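SMI1/KNR4 family protein (Pseudomonas syringae pv. tomato, PDB 2PAG) is of unknown function but binds calcium and belongs to the SMI1/KNR4 (SUKH) family. Local coordinates at residues D25-I30 / F45-S50; D96-E101 / W125-D130; V106-A111 / L115-S120. All blocks are in the same frame, centred on the assembly; numbering follows the deposited sequence.

Contact 1: residues D25-I30 / F45-S50; sequences DQLVEI and FLLTVS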
loop_
_atom_site.group_PDB
_atom_site.type_symbol
_atom_site.label_atom_id
_atom_site.label_comp_id
_atom_site.label_asym_id
_atom_site.label_seq_id
_atom_site.Cartn_x
_atom_site.Cartn_y
_atom_site.Cartn_z
ATOM N N ASP A 25 -3.170 -2.157 -16.617
ATOM C CA ASP A 25 -2.283 -1.298 -17.401
ATOM C C ASP A 25 -1.701 -0.172 -16.555
ATOM O O ASP A 25 -0.531 0.189 -16.705
ATOM C CB ASP A 25 -3.023 -0.695 -18.598
ATOM C CG ASP A 25 -3.427 -1.736 -19.620
ATOM O OD1 ASP A 25 -2.537 -2.440 -20.140
ATOM O OD2 ASP A 25 -4.641 -1.849 -19.902
ATOM N N GLN A 26 -2.521 0.392 -15.673
ATOM C CA GLN A 26 -2.061 1.470 -14.810
ATOM C C GLN A 26 -0.980 0.962 -13.865
ATOM O O GLN A 26 -0.009 1.668 -13.594
ATOM C CB GLN A 26 -3.237 2.073 -14.029
ATOM C CG GLN A 26 -4.098 3.014 -14.870
ATOM C CD GLN A 26 -5.349 3.494 -14.154
ATOM O OE1 GLN A 26 -6.229 2.701 -13.816
ATOM N NE2 GLN A 26 -5.440 4.803 -13.927
ATOM N N LEU A 27 -1.134 -0.260 -13.362
ATOM C CA LEU A 27 -0.122 -0.809 -12.468
ATOM C C LEU A 27 1.183 -1.049 -13.218
ATOM O O LEU A 27 2.265 -0.820 -12.678
ATOM C CB LEU A 27 -0.604 -2.105 -11.818
ATOM C CG LEU A 27 -1.487 -1.883 -10.585
ATOM C CD1 LEU A 27 -2.783 -1.209 -10.980
ATOM C CD2 LEU A 27 -1.767 -3.214 -9.920
ATOM N N VAL A 28 1.090 -1.510 -14.462
ATOM C CA VAL A 28 2.300 -1.733 -15.243
ATOM C C VAL A 28 3.035 -0.402 -15.397
ATOM O O VAL A 28 4.258 -0.349 -15.271
ATOM C CB VAL A 28 1.988 -2.324 -16.640
ATOM C CG1 VAL A 28 3.238 -2.289 -17.518
ATOM C CG2 VAL A 28 1.510 -3.761 -16.494
ATOM N N GLU A 29 2.294 0.678 -15.649
ATOM C CA GLU A 29 2.911 2.000 -15.798
ATOM C C GLU A 29 3.698 2.390 -14.550
ATOM O O GLU A 29 4.820 2.896 -14.643
ATOM C CB GLU A 29 1.857 3.082 -16.061
ATOM C CG GLU A 29 1.176 3.009 -17.415
ATOM C CD GLU A 29 0.350 4.254 -17.707
ATOM O OE1 GLU A 29 -0.520 4.606 -16.879
ATOM O OE2 GLU A 29 0.569 4.880 -18.767
ATOM N N ILE A 30 3.104 2.165 -13.381
ATOM C CA ILE A 30 3.767 2.491 -12.122
ATOM C C ILE A 30 5.038 1.658 -11.946
ATOM O O ILE A 30 6.083 2.180 -11.554
ATOM C CB ILE A 30 2.838 2.232 -10.920
ATOM C CG1 ILE A 30 1.614 3.145 -10.999
ATOM C CG2 ILE A 30 3.597 2.440 -9.614
ATOM C CD1 ILE A 30 1.926 4.628 -10.877
ATOM N N PHE A 45 -3.865 -6.436 -4.145
ATOM C CA PHE A 45 -4.405 -5.478 -3.191
ATOM C C PHE A 45 -4.711 -4.164 -3.929
ATOM O O PHE A 45 -5.809 -3.609 -3.829
ATOM C CB PHE A 45 -3.361 -5.254 -2.092
ATOM C CG PHE A 45 -3.662 -4.109 -1.172
ATOM C CD1 PHE A 45 -4.360 -4.318 0.016
ATOM C CD2 PHE A 45 -3.201 -2.829 -1.465
ATOM C CE1 PHE A 45 -4.589 -3.269 0.903
ATOM C CE2 PHE A 45 -3.424 -1.764 -0.580
ATOM C CZ PHE A 45 -4.120 -1.990 0.606
ATOM N N LEU A 46 -3.743 -3.668 -4.685
ATOM C CA LEU A 46 -3.953 -2.426 -5.416
ATOM C C LEU A 46 -5.112 -2.510 -6.415
ATOM O O LEU A 46 -5.870 -1.551 -6.587
ATOM C CB LEU A 46 -2.670 -2.032 -6.145
ATOM C CG LEU A 46 -1.492 -1.665 -5.237
ATOM C CD1 LEU A 46 -0.251 -1.434 -6.082
ATOM C CD2 LEU A 46 -1.829 -0.416 -4.424
ATOM N N LEU A 47 -5.263 -3.661 -7.059
ATOM C CA LEU A 47 -6.320 -3.836 -8.053
ATOM C C LEU A 47 -7.704 -4.101 -7.479
ATOM O O LEU A 47 -8.698 -4.016 -8.205
ATOM C CB LEU A 47 -5.949 -4.977 -9.006
ATOM C CG LEU A 47 -4.743 -4.746 -9.916
ATOM C CD1 LEU A 47 -4.251 -6.070 -10.485
ATOM C CD2 LEU A 47 -5.126 -3.777 -11.033
ATOM N N THR A 48 -7.779 -4.403 -6.186
ATOM C CA THR A 48 -9.060 -4.724 -5.565
ATOM C C THR A 48 -9.569 -3.821 -4.449
ATOM O O THR A 48 -10.781 -3.711 -4.254
ATOM C CB THR A 48 -9.039 -6.160 -5.014
ATOM O OG1 THR A 48 -8.058 -6.267 -3.973
ATOM C CG2 THR A 48 -8.685 -7.124 -6.108
ATOM N N VAL A 49 -8.671 -3.180 -3.708
ATOM C CA VAL A 49 -9.117 -2.335 -2.603
ATOM C C VAL A 49 -8.439 -0.973 -2.436
ATOM O O VAL A 49 -8.694 -0.288 -1.448
ATOM C CB VAL A 49 -9.009 -3.099 -1.255
ATOM C CG1 VAL A 49 -9.869 -4.352 -1.299
ATOM C CG2 VAL A 49 -7.569 -3.484 -0.966
ATOM N N SER A 50 -7.605 -0.559 -3.392
ATOM C CA SER A 50 -6.923 0.726 -3.237
ATOM C C SER A 50 -7.824 1.952 -3.405
ATOM O O SER A 50 -7.345 3.090 -3.344
ATOM C CB SER A 50 -5.686 0.829 -4.152
ATOM O OG SER A 50 -5.998 0.886 -5.533
#

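Contact 2: residues D96-E101 / W125-D130; sequences DYYCVE and WHWARD. With CA (calcium ion), chain B.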
loop_
_atom_site.group_PDB
_atom_site.type_symbol
_atom_site.label_atom_id
_atom_site.label_comp_id
_atom_site.label_asym_id
_atom_site.label_seq_id
_atom_site.Cartn_x
_atom_site.Cartn_y
_atom_site.Cartn_z
ATOM N N ASP A 96 7.092 6.540 9.831
ATOM C CA ASP A 96 7.378 5.123 9.634
ATOM C C ASP A 96 6.666 4.639 8.385
ATOM O O ASP A 96 5.760 5.301 7.881
ATOM C CB ASP A 96 6.923 4.292 10.834
ATOM C CG ASP A 96 7.713 4.593 12.095
ATOM O OD1 ASP A 96 8.846 5.119 11.995
ATOM O OD2 ASP A 96 7.197 4.282 13.187
ATOM N N TYR A 97 7.065 3.472 7.892
ATOM C CA TYR A 97 6.460 2.926 6.679
ATOM C C TYR A 97 6.268 1.425 6.702
ATOM O O TYR A 97 7.190 0.680 7.024
ATOM C CB TYR A 97 7.340 3.223 5.460
ATOM C CG TYR A 97 7.401 4.664 5.038
ATOM C CD1 TYR A 97 6.479 5.184 4.136
ATOM C CD2 TYR A 97 8.387 5.508 5.541
ATOM C CE1 TYR A 97 6.534 6.511 3.737
ATOM C CE2 TYR A 97 8.452 6.839 5.154
ATOM C CZ TYR A 97 7.523 7.333 4.251
ATOM O OH TYR A 97 7.575 8.646 3.860
ATOM N N TYR A 98 5.066 0.983 6.354
ATOM C CA TYR A 98 4.817 -0.449 6.233
ATOM C C TYR A 98 5.269 -0.667 4.789
ATOM O O TYR A 98 4.814 0.029 3.880
ATOM C CB TYR A 98 3.326 -0.753 6.402
ATOM C CG TYR A 98 2.842 -0.608 7.829
ATOM C CD1 TYR A 98 3.083 -1.606 8.771
ATOM C CD2 TYR A 98 2.138 0.525 8.235
ATOM C CE1 TYR A 98 2.632 -1.487 10.090
ATOM C CE2 TYR A 98 1.681 0.655 9.558
ATOM C CZ TYR A 98 1.932 -0.357 10.471
ATOM O OH TYR A 98 1.466 -0.243 11.761
ATOM N N CYS A 99 6.202 -1.594 4.588
ATOM C CA CYS A 99 6.746 -1.862 3.257
ATOM C C CYS A 99 6.680 -3.332 2.917
ATOM O O CYS A 99 6.671 -4.184 3.807
ATOM C CB CYS A 99 8.204 -1.417 3.180
ATOM S SG CYS A 99 8.513 0.269 3.737
ATOM N N VAL A 100 6.695 -3.625 1.622
ATOM C CA VAL A 100 6.594 -4.996 1.155
ATOM C C VAL A 100 7.868 -5.515 0.502
ATOM O O VAL A 100 8.452 -4.864 -0.378
ATOM C CB VAL A 100 5.432 -5.126 0.168
ATOM C CG1 VAL A 100 5.138 -6.589 -0.114
ATOM C CG2 VAL A 100 4.199 -4.436 0.746
ATOM N N GLU A 101 8.294 -6.692 0.954
ATOM C CA GLU A 101 9.480 -7.353 0.426
ATOM C C GLU A 101 9.131 -7.938 -0.935
ATOM O O GLU A 101 7.954 -8.036 -1.303
ATOM C CB GLU A 101 9.919 -8.500 1.339
ATOM C CG GLU A 101 10.414 -8.113 2.707
ATOM C CD GLU A 101 11.171 -9.259 3.353
ATOM O OE1 GLU A 101 10.693 -10.412 3.259
ATOM O OE2 GLU A 101 12.240 -9.010 3.949
ATOM N N TRP A 125 -2.422 -9.031 2.708
ATOM C CA TRP A 125 -3.774 -9.275 3.189
ATOM C C TRP A 125 -3.795 -9.458 4.712
ATOM O O TRP A 125 -4.772 -9.089 5.370
ATOM C CB TRP A 125 -4.384 -10.472 2.457
ATOM C CG TRP A 125 -4.695 -10.139 1.016
ATOM C CD1 TRP A 125 -4.211 -10.762 -0.098
ATOM C CD2 TRP A 125 -5.541 -9.077 0.544
ATOM N NE1 TRP A 125 -4.699 -10.156 -1.234
ATOM C CE2 TRP A 125 -5.518 -9.118 -0.867
ATOM C CE3 TRP A 125 -6.315 -8.098 1.178
ATOM C CZ2 TRP A 125 -6.242 -8.215 -1.657
ATOM C CZ3 TRP A 125 -7.035 -7.197 0.394
ATOM C CH2 TRP A 125 -6.991 -7.265 -1.010
ATOM N N HIS A 126 -2.726 -10.015 5.280
ATOM C CA HIS A 126 -2.651 -10.159 6.736
ATOM C C HIS A 126 -2.568 -8.754 7.312
ATOM O O HIS A 126 -3.183 -8.438 8.333
ATOM C CB HIS A 126 -1.399 -10.928 7.163
ATOM C CG HIS A 126 -1.494 -12.403 6.960
ATOM N ND1 HIS A 126 -1.342 -12.999 5.726
ATOM C CD2 HIS A 126 -1.731 -13.408 7.838
ATOM C CE1 HIS A 126 -1.479 -14.306 5.852
ATOM N NE2 HIS A 126 -1.714 -14.581 7.124
ATOM N N TRP A 127 -1.787 -7.911 6.648
ATOM C CA TRP A 127 -1.629 -6.533 7.082
ATOM C C TRP A 127 -2.961 -5.782 6.977
ATOM O O TRP A 127 -3.327 -5.026 7.875
ATOM C CB TRP A 127 -0.580 -5.828 6.222
ATOM C CG TRP A 127 -0.405 -4.391 6.588
ATOM C CD1 TRP A 127 0.351 -3.887 7.611
ATOM C CD2 TRP A 127 -1.085 -3.274 6.004
ATOM N NE1 TRP A 127 0.175 -2.524 7.703
ATOM C CE2 TRP A 127 -0.700 -2.123 6.727
ATOM C CE3 TRP A 127 -1.988 -3.134 4.941
ATOM C CZ2 TRP A 127 -1.189 -0.848 6.420
ATOM C CZ3 TRP A 127 -2.474 -1.869 4.638
ATOM C CH2 TRP A 127 -2.071 -0.742 5.377
ATOM N N ALA A 128 -3.682 -5.993 5.880
ATOM C CA ALA A 128 -4.959 -5.319 5.685
ATOM C C ALA A 128 -5.969 -5.729 6.753
ATOM O O ALA A 128 -6.711 -4.894 7.276
ATOM C CB ALA A 128 -5.505 -5.638 4.303
ATOM N N ARG A 129 -5.980 -7.017 7.074
ATOM C CA ARG A 129 -6.907 -7.562 8.055
ATOM C C ARG A 129 -6.528 -7.251 9.492
ATOM O O ARG A 129 -7.373 -6.843 10.289
ATOM C CB ARG A 129 -6.997 -9.080 7.896
ATOM C CG ARG A 129 -7.989 -9.746 8.838
ATOM C CD ARG A 129 -7.836 -11.251 8.803
ATOM N NE ARG A 129 -6.577 -11.673 9.405
ATOM C CZ ARG A 129 -6.017 -12.860 9.200
ATOM N NH1 ARG A 129 -6.608 -13.743 8.406
ATOM N NH2 ARG A 129 -4.867 -13.164 9.787
ATOM N N ASP A 130 -5.252 -7.427 9.814
ATOM C CA ASP A 130 -4.787 -7.231 11.177
ATOM C C ASP A 130 -4.296 -5.838 11.558
ATOM O O ASP A 130 -4.146 -5.538 12.743
ATOM C CB ASP A 130 -3.725 -8.287 11.496
ATOM C CG ASP A 130 -4.223 -9.706 11.226
ATOM O OD1 ASP A 130 -5.444 -9.948 11.371
ATOM O OD2 ASP A 130 -3.402 -10.584 10.878
HETATM CA CA CA B . 10.081 -12.428 3.238
#

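Contact 3: residues V106-A111 / L115-S120; sequences VLLWSA and LVTEES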
loop_
_atom_site.group_PDB
_atom_site.type_symbol
_atom_site.label_atom_id
_atom_site.label_comp_id
_atom_site.label_asym_id
_atom_site.label_seq_id
_atom_site.Cartn_x
_atom_site.Cartn_y
_atom_site.Cartn_z
ATOM N N VAL A 106 5.305 -8.224 4.658
ATOM C CA VAL A 106 5.124 -6.812 4.996
ATOM C C VAL A 106 5.936 -6.538 6.251
ATOM O O VAL A 106 5.847 -7.276 7.235
ATOM C CB VAL A 106 3.650 -6.463 5.279
ATOM C CG1 VAL A 106 3.536 -4.981 5.630
ATOM C CG2 VAL A 106 2.798 -6.777 4.055
ATOM N N LEU A 107 6.731 -5.475 6.210
ATOM C CA LEU A 107 7.571 -5.113 7.340
ATOM C C LEU A 107 7.256 -3.696 7.760
ATOM O O LEU A 107 6.602 -2.952 7.036
ATOM C CB LEU A 107 9.048 -5.172 6.945
ATOM C CG LEU A 107 9.581 -6.418 6.240
ATOM C CD1 LEU A 107 11.039 -6.208 5.850
ATOM C CD2 LEU A 107 9.449 -7.618 7.160
ATOM N N LEU A 108 7.734 -3.322 8.937
ATOM C CA LEU A 108 7.536 -1.965 9.408
ATOM C C LEU A 108 8.921 -1.354 9.535
ATOM O O LEU A 108 9.769 -1.878 10.258
ATOM C CB LEU A 108 6.830 -1.957 10.761
ATOM C CG LEU A 108 6.663 -0.567 11.378
ATOM C CD1 LEU A 108 5.831 0.334 10.471
ATOM C CD2 LEU A 108 6.013 -0.728 12.743
ATOM N N TRP A 109 9.158 -0.264 8.814
ATOM C CA TRP A 109 10.448 0.404 8.870
ATOM C C TRP A 109 10.316 1.626 9.765
ATOM O O TRP A 109 9.499 2.509 9.501
ATOM C CB TRP A 109 10.882 0.830 7.471
ATOM C CG TRP A 109 12.255 1.426 7.414
ATOM C CD1 TRP A 109 13.436 0.759 7.258
ATOM C CD2 TRP A 109 12.583 2.816 7.493
ATOM N NE1 TRP A 109 14.484 1.652 7.229
ATOM C CE2 TRP A 109 13.987 2.922 7.373
ATOM C CE3 TRP A 109 11.825 3.986 7.654
ATOM C CZ2 TRP A 109 14.652 4.154 7.407
ATOM C CZ3 TRP A 109 12.487 5.215 7.686
ATOM C CH2 TRP A 109 13.887 5.288 7.563
ATOM N N SER A 110 11.118 1.667 10.824
ATOM C CA SER A 110 11.098 2.774 11.773
ATOM C C SER A 110 12.108 3.857 11.401
ATOM O O SER A 110 13.280 3.562 11.179
ATOM C CB SER A 110 11.407 2.254 13.176
ATOM O OG SER A 110 11.562 3.327 14.091
ATOM N N ALA A 111 11.648 5.107 11.349
ATOM C CA ALA A 111 12.505 6.240 11.012
ATOM C C ALA A 111 13.687 6.344 11.975
ATOM O O ALA A 111 13.531 6.178 13.185
ATOM C CB ALA A 111 11.695 7.531 11.048
ATOM N N LEU A 115 15.561 1.740 11.030
ATOM C CA LEU A 115 15.681 0.396 10.486
ATOM C C LEU A 115 14.360 -0.354 10.651
ATOM O O LEU A 115 13.415 0.159 11.251
ATOM C CB LEU A 115 16.804 -0.361 11.201
ATOM C CG LEU A 115 17.235 -1.715 10.625
ATOM C CD1 LEU A 115 17.766 -1.527 9.206
ATOM C CD2 LEU A 115 18.305 -2.333 11.516
ATOM N N VAL A 116 14.298 -1.565 10.108
ATOM C CA VAL A 116 13.094 -2.380 10.202
ATOM C C VAL A 116 12.937 -2.915 11.620
ATOM O O VAL A 116 13.922 -3.280 12.266
ATOM C CB VAL A 116 13.148 -3.570 9.220
ATOM C CG1 VAL A 116 11.880 -4.403 9.338
ATOM C CG2 VAL A 116 13.317 -3.060 7.801
ATOM N N THR A 117 11.700 -2.952 12.106
ATOM C CA THR A 117 11.430 -3.448 13.449
ATOM C C THR A 117 11.393 -4.975 13.473
ATOM O O THR A 117 11.775 -5.639 12.503
ATOM C CB THR A 117 10.093 -2.915 13.983
ATOM O OG1 THR A 117 9.016 -3.487 13.229
ATOM C CG2 THR A 117 10.043 -1.399 13.865
ATOM N N GLU A 118 10.917 -5.532 14.580
ATOM C CA GLU A 118 10.842 -6.977 14.726
ATOM C C GLU A 118 9.493 -7.545 14.288
ATOM O O GLU A 118 9.353 -8.756 14.124
ATOM C CB GLU A 118 11.128 -7.372 16.182
ATOM C CG GLU A 118 9.989 -7.125 17.180
ATOM C CD GLU A 118 9.511 -5.682 17.229
ATOM O OE1 GLU A 118 10.356 -4.763 17.206
ATOM O OE2 GLU A 118 8.279 -5.469 17.309
ATOM N N GLU A 119 8.508 -6.674 14.083
ATOM C CA GLU A 119 7.176 -7.113 13.682
ATOM C C GLU A 119 6.958 -7.159 12.173
ATOM O O GLU A 119 7.396 -6.268 11.440
ATOM C CB GLU A 119 6.120 -6.220 14.330
ATOM C CG GLU A 119 6.248 -4.746 13.995
ATOM C CD GLU A 119 5.378 -3.885 14.886
ATOM O OE1 GLU A 119 4.171 -4.186 15.009
ATOM O OE2 GLU A 119 5.900 -2.907 15.465
ATOM N N SER A 120 6.274 -8.204 11.718
ATOM C CA SER A 120 5.989 -8.370 10.297
ATOM C C SER A 120 4.691 -9.139 10.075
ATOM O O SER A 120 4.148 -9.751 10.997
ATOM C CB SER A 120 7.140 -9.100 9.604
ATOM O OG SER A 120 7.271 -10.431 10.077
#

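Contact 1: residues D25-I30 / F45-S50
Helix-helix packing in the N-terminal, helical part of the SUKH-family fold brings Leu-27, on helix 24-34, against Leu-46 and Leu-47 on helix 40-49. The backbones stand well apart, with Leu-27 CA and Leu-46 CA separated by 8.2 Å, and the isobutyl group of Leu-27 bridges the gap between them. The CB bond of Leu-27 is directed toward the other helix, and its two methyls divide the work: CD2 reaches CB of Leu-46 at 4.1 Å and also presses on the branch point of Leu-47, while CD1 meets a methyl of that same residue. In Leu-47 the CB bond does not aim at the partner helix; with CG anti to the carbonyl carbon (chi1 -67°), the end of the chain nevertheless comes in across Leu-27, the two side chains crossing at a slant. Pro-22 in the preceding loop also touches Leu-27, and Ile-30 packs on Leu-71 and Pro-72 of helix 71-81. Beside this apolar joint, Ser-50 OG donates to Leu-46 O at 2.7 Å, on a lone pair in the carbonyl plane. The two forked leucine ends pack more tightly than ordinary van der Waals contact, Leu-27 CD2 lying 3.3 Å from Leu-47 CG and Leu-27 CD1 3.5 Å from Leu-47 CD2.

Contact 2: residues D96-E101 / W125-D130
Residues 96-101 and 125-130 come closest at Tyr-98 and Trp-127, whose CA atoms lie 8.9 Å apart, a separation bridged by two aromatic side chains aimed at each other. The indole brings its pyrrole corner over one face of the phenol ring: Trp-127 NE1 sits 3.2 Å from Tyr-98 CD1 and 3.3 Å from Tyr-98 CG, displaced toward the rim on the CB side of the ring. The ring planes are inclined at 56° and the centroids of the phenol and the five-membered ring are 4.5 Å apart, so the pair is oblique, neither a parallel stack nor a T. Trp-127 reaches this place because its CG lies anti to the backbone N (chi1 178°), which sends the indole out from the helix toward the sheet. Trp-121 meets both rings, edge-to-face with Trp-127; Ile-90 and Cys-91 of strand 88-93 add to the enclosure, and both residues are buried. On the helix, Arg-129 grips its neighbour Asp-130 side-on in a salt bridge, NE to OD1 at 2.9 Å and nearly straight (170°), NH2 to OD2 at 3.2 Å; OD1 is met from above the carboxylate plane, while OD2 uses its syn lone pair. Where the strand gives way to a loop, Glu-101 extends its side chain and binds calcium through OE1 at 2.1 Å, with Asp-103 and Thr-105 as further ligands. The whole is an aromatic core between an antiparallel sheet and a C-terminal helix, with a calcium-binding loop joining strands 96-100 and 106-109.

Contact 3: residues V106-A111 / L115-S120
Trp-109 and Val-116 face each other as an antiparallel, non-hydrogen-bonded pair, their CA atoms 4.1 Å apart, and the tight part of the contact is built around them. Backbone bonds flank the pair: Thr-117 N gives a nearly straight bond to Leu-108 O (2.9 Å, 169°), while Ser-110 and Leu-115 exchange two, Ser-110 N to Leu-115 O at 2.8 Å and Leu-115 N to Ser-110 O at 2.9 Å. The methyls of Val-116 part between neighbours, CG1 resting 3.8 Å from Leu-107 CB and CG2 3.9 Å from Trp-109 CD1. The backbone N of Leu-115 lies over one face of the indole, toward its rim. Beyond Thr-117 the pairing slackens. The chain turns a corner at Glu-118, and Thr-117 OG1, lying between the backbone N and the carbonyl carbon (chi1 68°), donates a weak bond to Leu-108 O and accepts a weak one from Glu-119 N. On this more exposed side Glu-119 runs alongside Leu-108, its OE2 3.5 Å from Leu-108 CD2, and Ser-120 CB touches Leu-107 CD2. Leu-107 also packs on the calcium ligand Glu-101. Although the connecting residues 112-114 are not modelled, the antiparallel pairing of successive segments amounts to an irregular beta hairpin at the sheet margin, its second arm broken by the corner.

How the contacts relate
Contacts 1 and 2 are buried, whereas contact 3 lies mostly at the surface, and the chemistry follows: leucine methyls between helices in the first, an aromatic pair between helix and sheet in the second, backbone hydrogen bonds between strands in the third. Contacts 2 and 3 share one sheet, since strands 96-100 and 106-109 are neighbours joined by backbone hydrogen bonds of Cys-99 with Leu-107 and of Tyr-97 with Trp-109, and contact 3 is nested in the chain loop that contact 2 closes. Contact 1 lies across the chain's centre from both. It meets contact 2 where Trp-125 packs on Phe-45, Thr-48 and Val-49, but stays about 9 Å from contact 3 at the nearest atoms.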